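Local coordinates for protein member of s1p family of ribosomal proteins (Pyrococcus furiosus, PDB 5YH1) that probably acts as an exonuclease on nucleic acids, and binds a manganese ion in its DHH-family part, at residues A310-V315 with H351-E356; I279-I282 with R288-M291; P146-L151 with E179-H184. All blocks are in the same frame, centred on the assembly; numbering follows the deposited sequence.

How the contacts relate
Contact 3 comes first along the chain, then contact 2, then contact 1, each closing before the next opens. Contact 3 lies by the parallel sheet of the DHH family domain, where helix 145-152 meets residues just before edge strand 183-185. The other two share helix 286-311, which carries the chain from the helical region next to the DHH-family part to the mixed sheet: contact 2 fastens its beginning to the end of helix 276-279, contact 1 sits where the chain leaves it. Their centres are about 31 Å apart. Contact 3 lies across the chain's centre, about 36 Å and 41 Å, centre to centre, from contacts 2 and 1. Contacts 1 and 2 touch the second subunit, contact 3 the third.

Contact 1 (A310-V315 with H351-E356); sequences AVLPHV and HDHFKE
L312 turns both of its methyl groups to helix 343-358: CD2 covers a face of H353, while CD1 sits between H353 CD2 and F354 CE1. The aromatic part is a CH-pi contact: L312 CD2 stands over one face of the H353 imidazole, 3.8 Å from the ring centroid and 27° off the normal. Displaced toward the rim, L312 CD2 comes closest to H353 NE2, at 3.5 Å. Leucine suits the place because its fork serves two rings at once; with CG roughly opposite the backbone N (chi1 -154°), the fork is carried across toward the helix.

The purely apolar part centres on F354. L312 CD1 reaches F354 CE1 at 3.9 Å, the two side chains sliding past each other in opposite directions. V315, from the same segment as L312, points against the oncoming F354 and sets CG1 3.8 Å from that same F354 CE1. Both methyls meet the phenyl ring obliquely.

The backbone turn places L312 and V315. A 3-10 turn over 312-314 follows helix 286-311, with V315 N bonded to L312 O at 3.0 Å, and it brings both residues round to the same partner before strand 316-319 of the mixed sheet begins. On the far side of helix 343-358, D352 makes a salt bridge to R230, the residue after manganese ligand D229.

Since nothing polar pairs the two segments, their fit rests on shape and dispersion: methyl groups matched to two neighbouring rings, with D352 engaged by R230 and K355 by E360.

Contact 2 (I279-I282 with R288-M291); sequences ILLI and RHRM
A Schellman motif closes helix 276-279, and against this helix end lies H289, in the first turn of long helix 286-311. L281 is the residue with positive phi (63°) that turns the chain out of the helix, and this left-handed backbone belongs to the Schellman turn. Its side chain is a separate matter: L281 sends its isobutyl group across to the imidazole of H289.

H289 is met in two ways. Its edge faces the final helical carbonyls, with I279 O 3.2 Å from H289 CE1 and near the ring plane. The firm polar partner is one residue earlier, where H289 ND1 is hydrogen-bonded to E278 O. A histidine suits the spot because it can offer a ring N-H to a backbone carbonyl at a helix end while presenting a flat face to an aliphatic neighbour. The torsion about CA-CB (chi1 163°) swings its ring away from the backbone N and across to the carbonyls.

The side chain of I279 points away and packs on I256 and I260 of helix 250-267; I256 also touches H289, so that helix backs both partners. At the start of helix 286-311, R288 N bonds to N285 OD1, while R288 NE reaches A153 O of the second subunit.

Over one face of the imidazole sits L281 CD1, 15° off the normal and 3.6 Å from the centroid of the H289 ring, shifted toward the rim so that its closest approach is 3.5 Å, to H289 CG.

Contact 3 (P146-L151 with E179-H184); sequences PAYKRL and EYVDVH
P146 O accepts two N-H groups of R150 within the turn of helix that presents Y148 and K149 to Y180 and V181. R150 NH1 bonds to P146 O at 2.8 Å, in the plane of the guanidinium but 57° out of the carbonyl plane; R150 N reaches P146 O weakly, at 3.4 Å. The other guanidinium nitrogens, NE and NH2, form salt bridges to E263 and E299 of the third subunit.

V181 CG1 stands over one face of the Y148 ring, 20° off its normal, a CH-pi contact. V181 CG1 is offset toward the rim, 3.4 Å from Y148 CE2. At the base of the two side chains, Y148 CB meets Y180 CB at 3.7 Å. Helix 145-152 is the crossover of a beta-alpha-beta unit in the parallel sheet of the DHH domain, between strands 132-136 and 158-161, and Y148 also packs on I158 and V160 of the latter. The Y148 hydroxyl bonds to G139 O, two residues after manganese ligand D137, whose side chain is about 11 Å from that of Y148. Replacing Y148 by an alanine would probably leave V181 CG1 without its aromatic face and G139 O without this partner.

K149 is partly exposed, and a lysine suits it: the apolar chain, extended (chi2 178°), brings CE as well as CG to Y180, K149 CE 3.8 Å from Y180 OH, while the ammonium carries on past.

Contact 1 (A310-V315 with H351-E356)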
ATOM      1  N   ALA A 310      23.754 -11.167 -15.646  1.00 28.05           N
ATOM      2  CA  ALA A 310      23.173 -10.199 -16.579  1.00 27.64           C
ATOM      3  C   ALA A 310      23.689  -8.769 -16.378  1.00 27.61           C
ATOM      4  O   ALA A 310      23.782  -8.005 -17.347  1.00 27.31           O
ATOM      5  CB  ALA A 310      21.654 -10.222 -16.472  1.00 27.89           C
ATOM      6  N   VAL A 311      24.015  -8.409 -15.133  1.00 27.73           N
ATOM      7  CA  VAL A 311      24.369  -7.025 -14.784  1.00 28.27           C
ATOM      8  C   VAL A 311      25.870  -6.729 -14.893  1.00 27.96           C
ATOM      9  O   VAL A 311      26.277  -5.625 -15.273  1.00 27.06           O
ATOM     10  CB  VAL A 311      23.869  -6.678 -13.357  1.00 29.92           C
ATOM     11  CG1 VAL A 311      24.324  -5.290 -12.937  1.00 30.55           C
ATOM     12  CG2 VAL A 311      22.350  -6.751 -13.302  1.00 30.41           C
ATOM     13  N   LEU A 312      26.684  -7.722 -14.565  1.00 28.47           N
ATOM     14  CA  LEU A 312      28.150  -7.588 -14.535  1.00 28.51           C
ATOM     15  C   LEU A 312      28.779  -7.002 -15.798  1.00 27.60           C
ATOM     16  O   LEU A 312      29.679  -6.182 -15.699  1.00 28.39           O
ATOM     17  CB  LEU A 312      28.777  -8.948 -14.236  1.00 29.96           C
ATOM     18  CG  LEU A 312      30.139  -9.011 -13.588  1.00 32.67           C
ATOM     19  CD1 LEU A 312      30.202  -8.142 -12.334  1.00 32.58           C
ATOM     20  CD2 LEU A 312      30.429 -10.476 -13.268  1.00 33.47           C
ATOM     21  N   PRO A 313      28.307  -7.403 -16.993  1.00 27.64           N
ATOM     22  CA  PRO A 313      28.855  -6.782 -18.207  1.00 27.47           C
ATOM     23  C   PRO A 313      28.679  -5.266 -18.294  1.00 27.89           C
ATOM     24  O   PRO A 313      29.360  -4.621 -19.083  1.00 27.47           O
ATOM     25  CB  PRO A 313      28.063  -7.462 -19.331  1.00 27.60           C
ATOM     26  CG  PRO A 313      27.706  -8.780 -18.777  1.00 27.70           C
ATOM     27  CD  PRO A 313      27.398  -8.512 -17.325  1.00 27.61           C
ATOM     28  N   HIS A 314      27.776  -4.701 -17.499  1.00 28.43           N
ATOM     29  CA  HIS A 314      27.558  -3.255 -17.497  1.00 28.58           C
ATOM     30  C   HIS A 314      28.302  -2.530 -16.388  1.00 28.21           C
ATOM     31  O   HIS A 314      28.233  -1.318 -16.294  1.00 27.48           O
ATOM     32  CB  HIS A 314      26.058  -2.985 -17.402  1.00 30.46           C
ATOM     33  CG  HIS A 314      25.294  -3.621 -18.514  1.00 32.41           C
ATOM     34  ND1 HIS A 314      24.479  -4.714 -18.325  1.00 34.33           N
ATOM     35  CD2 HIS A 314      25.286  -3.368 -19.844  1.00 32.81           C
ATOM     36  CE1 HIS A 314      23.974  -5.083 -19.488  1.00 35.08           C
ATOM     37  NE2 HIS A 314      24.445  -4.280 -20.425  1.00 34.19           N
ATOM     38  N   VAL A 315      29.033  -3.259 -15.556  1.00 29.42           N
ATOM     39  CA  VAL A 315      29.816  -2.619 -14.499  1.00 30.14           C
ATOM     40  C   VAL A 315      31.131  -2.135 -15.103  1.00 30.56           C
ATOM     41  O   VAL A 315      31.859  -2.925 -15.665  1.00 29.98           O
ATOM     42  CB  VAL A 315      30.101  -3.595 -13.339  1.00 29.98           C
ATOM     43  CG1 VAL A 315      30.911  -2.917 -12.239  1.00 30.10           C
ATOM     44  CG2 VAL A 315      28.799  -4.141 -12.779  1.00 29.66           C
ATOM     45  N   HIS A 351      29.589  -5.953  -5.378  1.00 25.86           N
ATOM     46  CA  HIS A 351      30.758  -5.644  -4.569  1.00 27.65           C
ATOM     47  C   HIS A 351      31.455  -6.925  -4.087  1.00 27.72           C
ATOM     48  O   HIS A 351      32.677  -7.043  -4.204  1.00 27.35           O
ATOM     49  CB  HIS A 351      30.363  -4.767  -3.383  1.00 27.62           C
ATOM     50  CG  HIS A 351      31.523  -4.186  -2.648  1.00 28.12           C
ATOM     51  ND1 HIS A 351      32.437  -3.347  -3.249  1.00 28.77           N
ATOM     52  CD2 HIS A 351      31.902  -4.291  -1.354  1.00 27.74           C
ATOM     53  CE1 HIS A 351      33.331  -2.963  -2.357  1.00 28.36           C
ATOM     54  NE2 HIS A 351      33.029  -3.523  -1.198  1.00 28.14           N
ATOM     55  N   ASP A 352      30.672  -7.871  -3.566  1.00 28.05           N
ATOM     56  CA  ASP A 352      31.202  -9.169  -3.124  1.00 28.97           C
ATOM     57  C   ASP A 352      31.934  -9.891  -4.232  1.00 29.18           C
ATOM     58  O   ASP A 352      32.964 -10.514  -3.990  1.00 29.50           O
ATOM     59  CB  ASP A 352      30.090 -10.086  -2.611  1.00 29.64           C
ATOM     60  CG  ASP A 352      29.532  -9.641  -1.287  1.00 30.84           C
ATOM     61  OD1 ASP A 352      30.159  -8.797  -0.611  1.00 31.59           O
ATOM     62  OD2 ASP A 352      28.438 -10.120  -0.926  1.00 33.91           O
ATOM     63  N   HIS A 353      31.403  -9.811  -5.446  1.00 29.35           N
ATOM     64  CA  HIS A 353      32.034 -10.468  -6.586  1.00 29.05           C
ATOM     65  C   HIS A 353      33.422  -9.894  -6.824  1.00 29.06           C
ATOM     66  O   HIS A 353      34.369 -10.640  -7.072  1.00 27.97           O
ATOM     67  CB  HIS A 353      31.175 -10.322  -7.834  1.00 29.26           C
ATOM     68  CG  HIS A 353      31.853 -10.764  -9.088  1.00 30.17           C
ATOM     69  ND1 HIS A 353      31.826 -12.069  -9.529  1.00 31.78           N
ATOM     70  CD2 HIS A 353      32.577 -10.072  -9.999  1.00 30.69           C
ATOM     71  CE1 HIS A 353      32.502 -12.163 -10.659  1.00 31.17           C
ATOM     72  NE2 HIS A 353      32.977 -10.968 -10.961  1.00 31.30           N
ATOM     73  N   PHE A 354      33.542  -8.570  -6.731  1.00 28.91           N
ATOM     74  CA  PHE A 354      34.828  -7.920  -6.932  1.00 29.20           C
ATOM     75  C   PHE A 354      35.794  -8.239  -5.783  1.00 29.87           C
ATOM     76  O   PHE A 354      36.995  -8.373  -6.011  1.00 28.34           O
ATOM     77  CB  PHE A 354      34.664  -6.413  -7.188  1.00 28.82           C
ATOM     78  CG  PHE A 354      34.302  -6.093  -8.612  1.00 28.57           C
ATOM     79  CD1 PHE A 354      32.975  -6.039  -9.017  1.00 29.51           C
ATOM     80  CD2 PHE A 354      35.288  -5.888  -9.557  1.00 29.42           C
ATOM     81  CE1 PHE A 354      32.639  -5.776 -10.340  1.00 29.66           C
ATOM     82  CE2 PHE A 354      34.964  -5.625 -10.880  1.00 30.66           C
ATOM     83  CZ  PHE A 354      33.634  -5.565 -11.274  1.00 30.03           C
ATOM     84  N   LYS A 355      35.258  -8.411  -4.576  1.00 31.58           N
ATOM     85  CA  LYS A 355      36.059  -8.817  -3.412  1.00 33.83           C
ATOM     86  C   LYS A 355      36.586 -10.249  -3.533  1.00 35.11           C
ATOM     87  O   LYS A 355      37.749 -10.510  -3.228  1.00 35.86           O
ATOM     88  CB  LYS A 355      35.258  -8.653  -2.111  1.00 34.03           C
ATOM     89  CG  LYS A 355      35.289  -7.220  -1.589  1.00 36.31           C
ATOM     90  CD  LYS A 355      34.099  -6.859  -0.732  1.00 37.97           C
ATOM     91  CE  LYS A 355      33.794  -7.929   0.292  1.00 40.76           C
ATOM     92  NZ  LYS A 355      32.883  -7.406   1.344  1.00 42.39           N
ATOM     93  N   GLU A 356      35.730 -11.161  -3.973  1.00 35.11           N
ATOM     94  CA  GLU A 356      36.138 -12.542  -4.238  1.00 38.04           C
ATOM     95  C   GLU A 356      37.239 -12.608  -5.289  1.00 36.43           C
ATOM     96  O   GLU A 356      38.186 -13.363  -5.143  1.00 38.38           O
ATOM     97  CB  GLU A 356      34.934 -13.394  -4.674  1.00 41.15           C
ATOM     98  CG  GLU A 356      34.038 -13.788  -3.502  1.00 46.53           C
ATOM     99  CD  GLU A 356      32.580 -14.051  -3.879  1.00 51.86           C
ATOM    100  OE1 GLU A 356      32.285 -14.344  -5.063  1.00 56.51           O
ATOM    101  OE2 GLU A 356      31.719 -13.965  -2.971  1.00 54.49           O
TER

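Contact 2 (I279-I282 with R288-M291)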
ATOM      1  N   ILE A 279      12.679 -20.444  10.569  1.00 27.61           N
ATOM      2  CA  ILE A 279      13.931 -20.180   9.879  1.00 27.51           C
ATOM      3  C   ILE A 279      15.072 -19.973  10.889  1.00 27.37           C
ATOM      4  O   ILE A 279      16.193 -20.430  10.661  1.00 27.52           O
ATOM      5  CB  ILE A 279      13.792 -18.969   8.946  1.00 27.68           C
ATOM      6  CG1 ILE A 279      12.792 -19.290   7.825  1.00 28.93           C
ATOM      7  CG2 ILE A 279      15.139 -18.576   8.345  1.00 27.50           C
ATOM      8  CD1 ILE A 279      12.298 -18.062   7.085  1.00 29.39           C
ATOM      9  N   LEU A 280      14.772 -19.312  12.008  1.00 26.35           N
ATOM     10  CA  LEU A 280      15.772 -19.019  13.039  1.00 26.66           C
ATOM     11  C   LEU A 280      16.073 -20.194  13.978  1.00 28.07           C
ATOM     12  O   LEU A 280      16.941 -20.074  14.856  1.00 28.15           O
ATOM     13  CB  LEU A 280      15.318 -17.829  13.885  1.00 25.73           C
ATOM     14  CG  LEU A 280      15.383 -16.466  13.216  1.00 25.28           C
ATOM     15  CD1 LEU A 280      14.754 -15.445  14.143  1.00 25.29           C
ATOM     16  CD2 LEU A 280      16.811 -16.076  12.850  1.00 24.75           C
ATOM     17  N   LEU A 281      15.338 -21.297  13.807  1.00 29.02           N
ATOM     18  CA  LEU A 281      15.509 -22.534  14.563  1.00 30.29           C
ATOM     19  C   LEU A 281      15.232 -22.334  16.049  1.00 31.55           C
ATOM     20  O   LEU A 281      16.040 -22.716  16.877  1.00 30.18           O
ATOM     21  CB  LEU A 281      16.913 -23.133  14.347  1.00 30.98           C
ATOM     22  CG  LEU A 281      17.082 -24.624  14.716  1.00 31.35           C
ATOM     23  CD1 LEU A 281      16.563 -25.509  13.606  1.00 30.98           C
ATOM     24  CD2 LEU A 281      18.534 -24.981  14.996  1.00 32.94           C
ATOM     25  N   ILE A 282      14.103 -21.720  16.396  1.00 32.35           N
ATOM     26  CA  ILE A 282      13.767 -21.568  17.816  1.00 33.98           C
ATOM     27  C   ILE A 282      12.541 -22.347  18.237  1.00 33.52           C
ATOM     28  O   ILE A 282      12.109 -22.244  19.378  1.00 37.40           O
ATOM     29  CB  ILE A 282      13.629 -20.095  18.251  1.00 35.62           C
ATOM     30  CG1 ILE A 282      12.435 -19.422  17.579  1.00 36.86           C
ATOM     31  CG2 ILE A 282      14.912 -19.333  17.949  1.00 35.92           C
ATOM     32  CD1 ILE A 282      12.040 -18.126  18.255  1.00 38.17           C
ATOM     33  N   ARG A 288      10.345 -28.610   9.541  1.00 32.13           N
ATOM     34  CA  ARG A 288       9.872 -27.385   8.890  1.00 31.21           C
ATOM     35  C   ARG A 288      11.019 -26.405   8.626  1.00 30.09           C
ATOM     36  O   ARG A 288      11.068 -25.777   7.565  1.00 29.07           O
ATOM     37  CB  ARG A 288       8.776 -26.707   9.714  1.00 31.47           C
ATOM     38  CG  ARG A 288       8.228 -25.441   9.070  1.00 30.99           C
ATOM     39  CD  ARG A 288       6.980 -24.969   9.780  1.00 31.27           C
ATOM     40  NE  ARG A 288       5.916 -25.960   9.683  1.00 31.25           N
ATOM     41  CZ  ARG A 288       4.815 -25.962  10.422  1.00 30.56           C
ATOM     42  NH1 ARG A 288       4.599 -25.007  11.307  1.00 32.29           N
ATOM     43  NH2 ARG A 288       3.914 -26.912  10.257  1.00 31.10           N
ATOM     44  N   HIS A 289      11.943 -26.286   9.579  1.00 29.24           N
ATOM     45  CA  HIS A 289      13.109 -25.443   9.380  1.00 28.73           C
ATOM     46  C   HIS A 289      13.877 -25.905   8.147  1.00 29.21           C
ATOM     47  O   HIS A 289      14.242 -25.097   7.291  1.00 29.75           O
ATOM     48  CB  HIS A 289      14.020 -25.447  10.619  1.00 28.17           C
ATOM     49  CG  HIS A 289      15.397 -24.949  10.346  1.00 26.97           C
ATOM     50  ND1 HIS A 289      15.747 -23.622  10.461  1.00 28.10           N
ATOM     51  CD2 HIS A 289      16.515 -25.599   9.942  1.00 27.79           C
ATOM     52  CE1 HIS A 289      17.020 -23.473  10.140  1.00 27.55           C
ATOM     53  NE2 HIS A 289      17.511 -24.659   9.824  1.00 27.86           N
ATOM     54  N   ARG A 290      14.128 -27.205   8.063  1.00 30.52           N
ATOM     55  CA  ARG A 290      14.862 -27.770   6.925  1.00 32.52           C
ATOM     56  C   ARG A 290      14.136 -27.566   5.609  1.00 30.29           C
ATOM     57  O   ARG A 290      14.740 -27.152   4.631  1.00 30.03           O
ATOM     58  CB  ARG A 290      15.136 -29.259   7.128  1.00 35.63           C
ATOM     59  CG  ARG A 290      16.382 -29.508   7.939  1.00 41.76           C
ATOM     60  CD  ARG A 290      16.462 -30.940   8.430  1.00 46.24           C
ATOM     61  NE  ARG A 290      17.771 -31.189   9.026  1.00 52.79           N
ATOM     62  CZ  ARG A 290      18.082 -32.241   9.779  1.00 57.19           C
ATOM     63  NH1 ARG A 290      17.175 -33.172  10.065  1.00 57.93           N
ATOM     64  NH2 ARG A 290      19.317 -32.354  10.257  1.00 59.27           N
HETATM   65  N   MSE A 291      12.842 -27.841   5.586  1.00 30.44           N
HETATM   66  CA  MSE A 291      12.057 -27.666   4.349  1.00 32.44           C
HETATM   67  C   MSE A 291      12.075 -26.233   3.881  1.00 29.94           C
HETATM   68  O   MSE A 291      12.247 -25.973   2.698  1.00 31.21           O
HETATM   69  CB  MSE A 291      10.640 -28.174   4.548  1.00 35.13           C
HETATM   70  CG  MSE A 291      10.657 -29.699   4.620  1.00 39.48           C
HETATM   71 SE   MSE A 291       8.807 -30.379   4.761  1.00 50.56          SE
HETATM   72  CE  MSE A 291       8.367 -30.196   6.665  1.00 47.87           C
TER

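Contact 3 (P146-L151 with E179-H184)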
ATOM      1  N   PRO A 146      12.859  13.112  15.785  1.00 24.49           N
ATOM      2  CA  PRO A 146      11.485  13.537  15.457  1.00 24.71           C
ATOM      3  C   PRO A 146      10.408  12.569  15.938  1.00 24.83           C
ATOM      4  O   PRO A 146       9.386  12.999  16.460  1.00 24.27           O
ATOM      5  CB  PRO A 146      11.509  13.623  13.934  1.00 24.81           C
ATOM      6  CG  PRO A 146      12.931  13.980  13.613  1.00 24.42           C
ATOM      7  CD  PRO A 146      13.776  13.280  14.642  1.00 24.52           C
ATOM      8  N   ALA A 147      10.647  11.269  15.787  1.00 25.45           N
ATOM      9  CA  ALA A 147       9.718  10.258  16.294  1.00 25.14           C
ATOM     10  C   ALA A 147       9.591  10.327  17.806  1.00 24.68           C
ATOM     11  O   ALA A 147       8.497  10.188  18.358  1.00 25.17           O
ATOM     12  CB  ALA A 147      10.169   8.864  15.870  1.00 25.62           C
ATOM     13  N   TYR A 148      10.715  10.539  18.482  1.00 24.91           N
ATOM     14  CA  TYR A 148      10.724  10.566  19.942  1.00 24.89           C
ATOM     15  C   TYR A 148      10.052  11.832  20.490  1.00 24.94           C
ATOM     16  O   TYR A 148       9.382  11.775  21.511  1.00 23.93           O
ATOM     17  CB  TYR A 148      12.147  10.418  20.494  1.00 24.89           C
ATOM     18  CG  TYR A 148      12.867   9.136  20.093  1.00 24.88           C
ATOM     19  CD1 TYR A 148      12.176   7.943  19.881  1.00 24.95           C
ATOM     20  CD2 TYR A 148      14.246   9.120  19.947  1.00 24.87           C
ATOM     21  CE1 TYR A 148      12.842   6.787  19.528  1.00 25.43           C
ATOM     22  CE2 TYR A 148      14.920   7.967  19.589  1.00 25.29           C
ATOM     23  CZ  TYR A 148      14.216   6.805  19.384  1.00 25.15           C
ATOM     24  OH  TYR A 148      14.892   5.666  19.034  1.00 24.67           O
ATOM     25  N   LYS A 149      10.210  12.961  19.811  1.00 26.49           N
ATOM     26  CA  LYS A 149       9.480  14.178  20.201  1.00 27.25           C
ATOM     27  C   LYS A 149       7.974  13.939  20.200  1.00 27.22           C
ATOM     28  O   LYS A 149       7.274  14.392  21.098  1.00 26.80           O
ATOM     29  CB  LYS A 149       9.824  15.336  19.279  1.00 28.86           C
ATOM     30  CG  LYS A 149      11.214  15.877  19.541  1.00 30.55           C
ATOM     31  CD  LYS A 149      11.560  16.990  18.581  1.00 32.55           C
ATOM     32  CE  LYS A 149      12.853  17.654  19.003  1.00 35.34           C
ATOM     33  NZ  LYS A 149      13.094  18.890  18.215  1.00 38.27           N
ATOM     34  N   ARG A 150       7.488  13.183  19.216  1.00 26.25           N
ATOM     35  CA  ARG A 150       6.078  12.856  19.143  1.00 25.48           C
ATOM     36  C   ARG A 150       5.655  11.889  20.235  1.00 25.62           C
ATOM     37  O   ARG A 150       4.627  12.110  20.887  1.00 24.81           O
ATOM     38  CB  ARG A 150       5.722  12.330  17.757  1.00 26.47           C
ATOM     39  CG  ARG A 150       5.729  13.436  16.715  1.00 27.25           C
ATOM     40  CD  ARG A 150       5.853  12.862  15.327  1.00 28.16           C
ATOM     41  NE  ARG A 150       5.829  13.879  14.280  1.00 27.53           N
ATOM     42  CZ  ARG A 150       6.853  14.658  13.952  1.00 27.38           C
ATOM     43  NH1 ARG A 150       8.014  14.586  14.608  1.00 26.71           N
ATOM     44  NH2 ARG A 150       6.710  15.530  12.959  1.00 27.01           N
ATOM     45  N   LEU A 151       6.445  10.840  20.471  1.00 25.61           N
ATOM     46  CA  LEU A 151       6.133   9.910  21.565  1.00 25.77           C
ATOM     47  C   LEU A 151       6.138  10.592  22.945  1.00 27.39           C
ATOM     48  O   LEU A 151       5.333  10.252  23.818  1.00 27.50           O
ATOM     49  CB  LEU A 151       7.083   8.704  21.559  1.00 24.54           C
ATOM     50  CG  LEU A 151       6.886   7.730  20.394  1.00 23.79           C
ATOM     51  CD1 LEU A 151       8.037   6.744  20.319  1.00 23.62           C
ATOM     52  CD2 LEU A 151       5.567   6.986  20.511  1.00 24.26           C
ATOM     53  N   GLU A 179      18.904  12.199  25.241  1.00 34.70           N
ATOM     54  CA  GLU A 179      17.976  13.068  25.984  1.00 37.29           C
ATOM     55  C   GLU A 179      16.507  12.755  25.701  1.00 35.12           C
ATOM     56  O   GLU A 179      15.641  13.149  26.474  1.00 35.04           O
ATOM     57  CB  GLU A 179      18.251  14.536  25.676  1.00 40.09           C
ATOM     58  CG  GLU A 179      19.619  15.003  26.149  1.00 45.15           C
ATOM     59  CD  GLU A 179      19.988  16.388  25.636  1.00 50.36           C
ATOM     60  OE1 GLU A 179      19.736  16.692  24.444  1.00 54.41           O
ATOM     61  OE2 GLU A 179      20.547  17.171  26.429  1.00 53.39           O
ATOM     62  N   TYR A 180      16.221  12.042  24.610  1.00 32.14           N
ATOM     63  CA  TYR A 180      14.839  11.751  24.235  1.00 31.57           C
ATOM     64  C   TYR A 180      14.405  10.320  24.535  1.00 32.44           C
ATOM     65  O   TYR A 180      13.255   9.975  24.292  1.00 31.62           O
ATOM     66  CB  TYR A 180      14.628  12.051  22.755  1.00 31.83           C
ATOM     67  CG  TYR A 180      14.904  13.486  22.405  1.00 31.46           C
ATOM     68  CD1 TYR A 180      13.893  14.441  22.449  1.00 32.08           C
ATOM     69  CD2 TYR A 180      16.181  13.893  22.053  1.00 32.95           C
ATOM     70  CE1 TYR A 180      14.148  15.767  22.135  1.00 33.42           C
ATOM     71  CE2 TYR A 180      16.449  15.217  21.740  1.00 34.30           C
ATOM     72  CZ  TYR A 180      15.427  16.144  21.780  1.00 34.12           C
ATOM     73  OH  TYR A 180      15.700  17.445  21.459  1.00 37.32           O
ATOM     74  N   VAL A 181      15.313   9.489  25.050  1.00 32.08           N
ATOM     75  CA  VAL A 181      14.980   8.103  25.388  1.00 31.18           C
ATOM     76  C   VAL A 181      15.421   7.766  26.809  1.00 30.81           C
ATOM     77  O   VAL A 181      16.327   8.395  27.345  1.00 30.82           O
ATOM     78  CB  VAL A 181      15.595   7.094  24.389  1.00 31.81           C
ATOM     79  CG1 VAL A 181      15.140   7.405  22.965  1.00 31.46           C
ATOM     80  CG2 VAL A 181      17.113   7.064  24.476  1.00 31.22           C
ATOM     81  N   ASP A 182      14.789   6.752  27.390  1.00 30.00           N
ATOM     82  CA  ASP A 182      14.968   6.414  28.800  1.00 30.26           C
ATOM     83  C   ASP A 182      16.150   5.480  29.072  1.00 31.01           C
ATOM     84  O   ASP A 182      16.777   5.558  30.127  1.00 30.70           O
ATOM     85  CB  ASP A 182      13.672   5.808  29.342  1.00 31.16           C
ATOM     86  CG  ASP A 182      12.512   6.804  29.299  1.00 32.67           C
ATOM     87  OD1 ASP A 182      12.335   7.505  30.306  1.00 33.92           O
ATOM     88  OD2 ASP A 182      11.833   6.939  28.252  1.00 31.26           O
ATOM     89  N   VAL A 183      16.426   4.569  28.149  1.00 30.26           N
ATOM     90  CA  VAL A 183      17.670   3.802  28.202  1.00 29.89           C
ATOM     91  C   VAL A 183      18.108   3.445  26.789  1.00 29.29           C
ATOM     92  O   VAL A 183      17.295   3.005  25.960  1.00 28.68           O
ATOM     93  CB  VAL A 183      17.565   2.541  29.081  1.00 30.66           C
ATOM     94  CG1 VAL A 183      16.584   1.538  28.503  1.00 31.50           C
ATOM     95  CG2 VAL A 183      18.939   1.897  29.260  1.00 30.94           C
ATOM     96  N   HIS A 184      19.394   3.667  26.524  1.00 27.02           N
ATOM     97  CA  HIS A 184      19.983   3.425  25.225  1.00 25.58           C
ATOM     98  C   HIS A 184      21.145   2.441  25.390  1.00 26.83           C
ATOM     99  O   HIS A 184      22.174   2.781  25.974  1.00 26.60           O
ATOM    100  CB  HIS A 184      20.425   4.756  24.630  1.00 24.70           C
ATOM    101  CG  HIS A 184      20.887   4.670  23.212  1.00 23.91           C
ATOM    102  ND1 HIS A 184      21.367   5.763  22.526  1.00 24.17           N
ATOM    103  CD2 HIS A 184      20.985   3.622  22.363  1.00 23.64           C
ATOM    104  CE1 HIS A 184      21.716   5.399  21.305  1.00 24.22           C
ATOM    105  NE2 HIS A 184      21.503   4.102  21.185  1.00 24.10           N
TER